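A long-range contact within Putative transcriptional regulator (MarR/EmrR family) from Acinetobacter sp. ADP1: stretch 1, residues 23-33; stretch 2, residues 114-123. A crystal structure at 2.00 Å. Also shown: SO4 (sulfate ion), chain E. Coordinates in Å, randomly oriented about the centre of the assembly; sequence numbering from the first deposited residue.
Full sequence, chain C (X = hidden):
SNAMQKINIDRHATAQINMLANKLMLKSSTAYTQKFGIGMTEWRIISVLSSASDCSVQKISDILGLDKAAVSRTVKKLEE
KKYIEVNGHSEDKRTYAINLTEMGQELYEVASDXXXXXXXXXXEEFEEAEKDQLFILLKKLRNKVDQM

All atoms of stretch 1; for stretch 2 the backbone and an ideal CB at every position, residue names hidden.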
# COMPACT_ATOMS: atom_id res chain seq x y z
N LYS C 23 4.00 7.09 0.95
CA LYS C 23 3.74 8.47 0.61
C LYS C 23 2.70 8.59 -0.51
O LYS C 23 1.83 9.46 -0.47
CB LYS C 23 5.03 9.20 0.23
CG LYS C 23 4.82 10.69 0.00
CD LYS C 23 6.15 11.42 0.01
CE LYS C 23 5.96 12.93 -0.03
NZ LYS C 23 7.29 13.59 0.04
N LEU C 24 2.78 7.72 -1.51
CA LEU C 24 1.80 7.69 -2.58
C LEU C 24 0.41 7.41 -2.00
O LEU C 24 -0.56 8.10 -2.31
CB LEU C 24 2.20 6.64 -3.62
CG LEU C 24 1.30 6.42 -4.84
CD1 LEU C 24 1.11 7.69 -5.60
CD2 LEU C 24 1.91 5.33 -5.74
N MSE C 25 0.32 6.42 -1.12
CA MSE C 25 -0.95 6.09 -0.49
C MSE C 25 -1.50 7.21 0.38
O MSE C 25 -2.69 7.52 0.31
CB MSE C 25 -0.86 4.77 0.30
CG MSE C 25 -0.90 3.53 -0.62
SE MSE C 25 -1.03 1.86 0.36
CE MSE C 25 0.74 1.86 1.15
N LEU C 26 -0.65 7.85 1.18
CA LEU C 26 -1.11 8.99 1.99
C LEU C 26 -1.67 10.10 1.11
O LEU C 26 -2.74 10.64 1.40
CB LEU C 26 0.01 9.56 2.87
CG LEU C 26 0.43 8.65 4.03
CD1 LEU C 26 1.73 9.16 4.67
CD2 LEU C 26 -0.71 8.54 5.04
N LYS C 27 -0.96 10.45 0.04
CA LYS C 27 -1.46 11.51 -0.85
C LYS C 27 -2.77 11.08 -1.50
O LYS C 27 -3.68 11.89 -1.69
CB LYS C 27 -0.42 11.86 -1.92
CG LYS C 27 0.84 12.51 -1.34
CD LYS C 27 1.68 13.20 -2.41
CE LYS C 27 2.62 14.22 -1.78
NZ LYS C 27 3.28 15.01 -2.83
N SER C 28 -2.85 9.80 -1.86
CA SER C 28 -4.06 9.29 -2.49
C SER C 28 -5.23 9.24 -1.50
O SER C 28 -6.37 9.46 -1.87
CB SER C 28 -3.80 7.91 -3.12
OG SER C 28 -2.85 8.01 -4.17
N SER C 29 -4.93 8.96 -0.24
CA SER C 29 -5.95 8.98 0.78
C SER C 29 -6.63 10.36 0.76
O SER C 29 -7.85 10.46 0.68
CB SER C 29 -5.34 8.69 2.15
OG SER C 29 -6.33 8.72 3.17
N THR C 30 -5.82 11.42 0.77
CA THR C 30 -6.36 12.77 0.73
C THR C 30 -7.14 13.00 -0.55
O THR C 30 -8.25 13.51 -0.53
CB THR C 30 -5.25 13.83 0.81
OG1 THR C 30 -4.59 13.73 2.06
CG2 THR C 30 -5.84 15.24 0.69
N ALA C 31 -6.54 12.62 -1.68
CA ALA C 31 -7.14 12.91 -2.98
C ALA C 31 -8.51 12.27 -3.14
O ALA C 31 -9.49 12.96 -3.47
CB ALA C 31 -6.21 12.49 -4.11
N TYR C 32 -8.59 10.96 -2.90
CA TYR C 32 -9.86 10.25 -3.03
C TYR C 32 -10.88 10.72 -2.02
O TYR C 32 -12.07 10.80 -2.32
CB TYR C 32 -9.67 8.73 -2.94
CG TYR C 32 -9.10 8.18 -4.22
CD1 TYR C 32 -7.74 7.95 -4.36
CD2 TYR C 32 -9.92 7.94 -5.32
CE1 TYR C 32 -7.21 7.46 -5.56
CE2 TYR C 32 -9.40 7.47 -6.52
CZ TYR C 32 -8.05 7.24 -6.64
OH TYR C 32 -7.54 6.79 -7.83
N THR C 33 -10.42 11.02 -0.82
CA THR C 33 -11.35 11.47 0.21
C THR C 33 -11.97 12.81 -0.17
O THR C 33 -13.18 12.99 -0.05
CB THR C 33 -10.71 11.56 1.60
OG1 THR C 33 -10.44 10.24 2.08
CG2 THR C 33 -11.66 12.25 2.58
N UNK C 114 -10.02 9.46 -12.66
CA UNK C 114 -9.10 10.10 -11.74
C UNK C 114 -7.90 9.18 -11.45
O UNK C 114 -6.76 9.63 -11.43
CB UNK C 114 -9.82 10.47 -10.44
N UNK C 115 -8.17 7.88 -11.25
CA UNK C 115 -7.10 6.90 -11.05
C UNK C 115 -6.17 6.86 -12.26
O UNK C 115 -4.94 6.78 -12.13
CB UNK C 115 -7.69 5.51 -10.79
N UNK C 116 -6.76 6.91 -13.45
CA UNK C 116 -5.99 6.85 -14.68
C UNK C 116 -5.10 8.08 -14.82
O UNK C 116 -3.93 7.96 -15.19
CB UNK C 116 -6.92 6.73 -15.89
N UNK C 117 -5.64 9.25 -14.50
CA UNK C 117 -4.84 10.47 -14.54
C UNK C 117 -3.69 10.47 -13.53
O UNK C 117 -2.59 10.91 -13.85
CB UNK C 117 -5.74 11.68 -14.29
N UNK C 118 -3.93 9.97 -12.32
CA UNK C 118 -2.87 9.90 -11.32
C UNK C 118 -1.74 8.94 -11.73
O UNK C 118 -0.57 9.20 -11.43
CB UNK C 118 -3.46 9.47 -9.98
N UNK C 119 -2.09 7.85 -12.41
CA UNK C 119 -1.11 6.86 -12.85
C UNK C 119 -0.28 7.45 -13.97
O UNK C 119 0.95 7.30 -14.01
CB UNK C 119 -1.79 5.57 -13.30
N UNK C 120 -0.95 8.12 -14.89
CA UNK C 120 -0.27 8.85 -15.96
C UNK C 120 0.72 9.85 -15.37
O UNK C 120 1.86 9.93 -15.80
CB UNK C 120 -1.28 9.57 -16.85
N UNK C 121 0.29 10.59 -14.34
CA UNK C 121 1.18 11.55 -13.71
C UNK C 121 2.40 10.88 -13.08
O UNK C 121 3.53 11.34 -13.27
CB UNK C 121 0.42 12.35 -12.65
N UNK C 122 2.19 9.78 -12.36
CA UNK C 122 3.28 9.05 -11.71
C UNK C 122 4.38 8.64 -12.70
O UNK C 122 5.58 8.67 -12.37
CB UNK C 122 2.73 7.81 -11.01
N UNK C 123 3.98 8.25 -13.90
CA UNK C 123 4.92 7.77 -14.92
C UNK C 123 5.28 8.82 -15.98
O UNK C 123 5.90 8.49 -16.99
CB UNK C 123 4.33 6.54 -15.61
S SO4 E . 6.38 15.74 2.91
O1 SO4 E . 5.31 14.75 2.99
O2 SO4 E . 7.48 15.36 3.78
O3 SO4 E . 6.83 15.85 1.52
O4 SO4 E . 5.85 17.03 3.32

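The two helices run roughly antiparallel, at 148°, with axes 12.1 Å apart at closest approach. That is a wide gap, so contact depends on side chains long enough to cross it.

At position 114 the CA-to-CB bond points toward stretch 1, and the ideal CB lies 5.0 Å from CE2 of Tyr-32. Ahead are the face of the tyrosine ring and the methyl of Ala-31. Leucine, isoleucine, methionine or an aromatic residue would all suit this apolar ground. The deposited residue is Phe-114. With chi1 in t, its ring turns an edge to the face of Tyr-32: the planes stand at 85° with centroids 5.2 Å apart, and CD2 of Phe-114 comes 3.6 Å from CE2 of Tyr-32. The weakly positive hydrogens of one ring thus meet the electron-rich face of the other. The same edge reaches Ala-31, whose CB is 3.7 Å from CZ of Phe-114.

Position 115 points sideways, and its ideal CB is already 3.2 Å from OH of Tyr-32, which is tight. A small residue such as alanine, serine or glycine is the natural expectation. It is Ala-115, whose methyl packs against the tyrosine oxygen, CB to OH 3.2 Å, and asks for no more room.

Positions 116 and 117 find nothing of stretch 1 within 5.5 Å of their ideal CB atoms, so stretch 1 gives little guide to their identity. They are Ile-116, which points away, and Glu-117, which is out of reach.

One turn beyond 114, position 118 again points toward stretch 1, opposite Ser-28, with the two CA atoms 8.9 Å apart. Its ideal CB is 5.3 Å from OH of Tyr-32, so a short side chain would leave much of the gap open. OG of Ser-28 gives its proton to the backbone O of Leu-24, at 3.0 Å, and its lone pairs remain free to accept. A long donor such as lysine or arginine would suit, and glutamine could also be considered. The residue is Arg-118. Its NH2 donates to OG of Ser-28 at 3.1 Å, while a water accepts from NE of Arg-118 at 2.9 Å and donates to OG of Ser-28 at 2.7 Å, so the serine is held both directly and through water. The flat guanidinium also lays one face over Ala-31, with NH1 of Arg-118 3.5 Å from CB of Ala-31.

Positions 119, 120 and 121 are again beyond the reach of stretch 1, where many residues could serve. They are Glu-119, Lys-120 and Gln-121; the Glu-119 carboxylate is hydrogen-bonded elsewhere in the structure.

Position 122 points toward stretch 1 at Leu-24, but its ideal CB has nothing within 5.5 Å, so a branched or long apolar side chain is favoured. Leu-122 fills the place, its CD2 meeting CD2 of Leu-24 at 4.2 Å.

Position 123 leaves helical phi/psi, at -100/10, and lies out of reach. Leu-123 occupies it without touching stretch 1.

Stretch 2 (114-123) FAIEREKQLL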
# COMPACT_ATOMS: atom_id res chain seq x y z
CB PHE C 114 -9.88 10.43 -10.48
CG PHE C 114 -9.10 11.19 -9.44
CD1 PHE C 114 -8.70 12.50 -9.65
CD2 PHE C 114 -8.83 10.61 -8.21
CE1 PHE C 114 -8.02 13.21 -8.66
CE2 PHE C 114 -8.15 11.32 -7.21
CZ PHE C 114 -7.75 12.62 -7.44
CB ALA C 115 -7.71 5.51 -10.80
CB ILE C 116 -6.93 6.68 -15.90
CG1 ILE C 116 -7.45 5.24 -15.94
CG2 ILE C 116 -6.21 7.00 -17.21
CD1 ILE C 116 -8.74 5.10 -16.73
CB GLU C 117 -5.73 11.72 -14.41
CG GLU C 117 -6.48 12.02 -15.70
CD GLU C 117 -5.59 11.90 -16.94
OE1 GLU C 117 -4.66 12.73 -17.09
OE2 GLU C 117 -5.81 10.98 -17.76
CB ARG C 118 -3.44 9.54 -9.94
CG ARG C 118 -4.35 10.65 -9.35
CD ARG C 118 -4.94 10.27 -8.00
NE ARG C 118 -3.90 10.08 -6.98
CZ ARG C 118 -3.32 11.08 -6.32
NH1 ARG C 118 -3.66 12.33 -6.57
NH2 ARG C 118 -2.38 10.83 -5.41
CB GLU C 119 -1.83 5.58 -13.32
CG GLU C 119 -1.01 4.62 -14.18
CD GLU C 119 -0.11 3.70 -13.35
OE1 GLU C 119 -0.11 3.80 -12.10
OE2 GLU C 119 0.62 2.89 -13.97
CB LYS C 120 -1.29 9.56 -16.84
CG LYS C 120 -0.68 10.27 -18.05
CD LYS C 120 -1.75 10.97 -18.86
CE LYS C 120 -1.14 11.87 -19.93
NZ LYS C 120 -2.18 12.75 -20.55
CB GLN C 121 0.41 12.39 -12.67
CG GLN C 121 1.28 13.42 -11.98
CD GLN C 121 0.51 14.30 -11.02
OE1 GLN C 121 -0.57 13.93 -10.55
NE2 GLN C 121 1.07 15.47 -10.70
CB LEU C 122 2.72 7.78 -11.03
CG LEU C 122 3.72 6.87 -10.30
CD1 LEU C 122 4.39 7.59 -9.11
CD2 LEU C 122 3.02 5.58 -9.83
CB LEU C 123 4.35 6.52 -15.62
CG LEU C 123 3.97 5.37 -14.67
CD1 LEU C 123 3.39 4.17 -15.45
CD2 LEU C 123 5.18 4.93 -13.88
O HOH W 1 -2.85 7.36 -6.80
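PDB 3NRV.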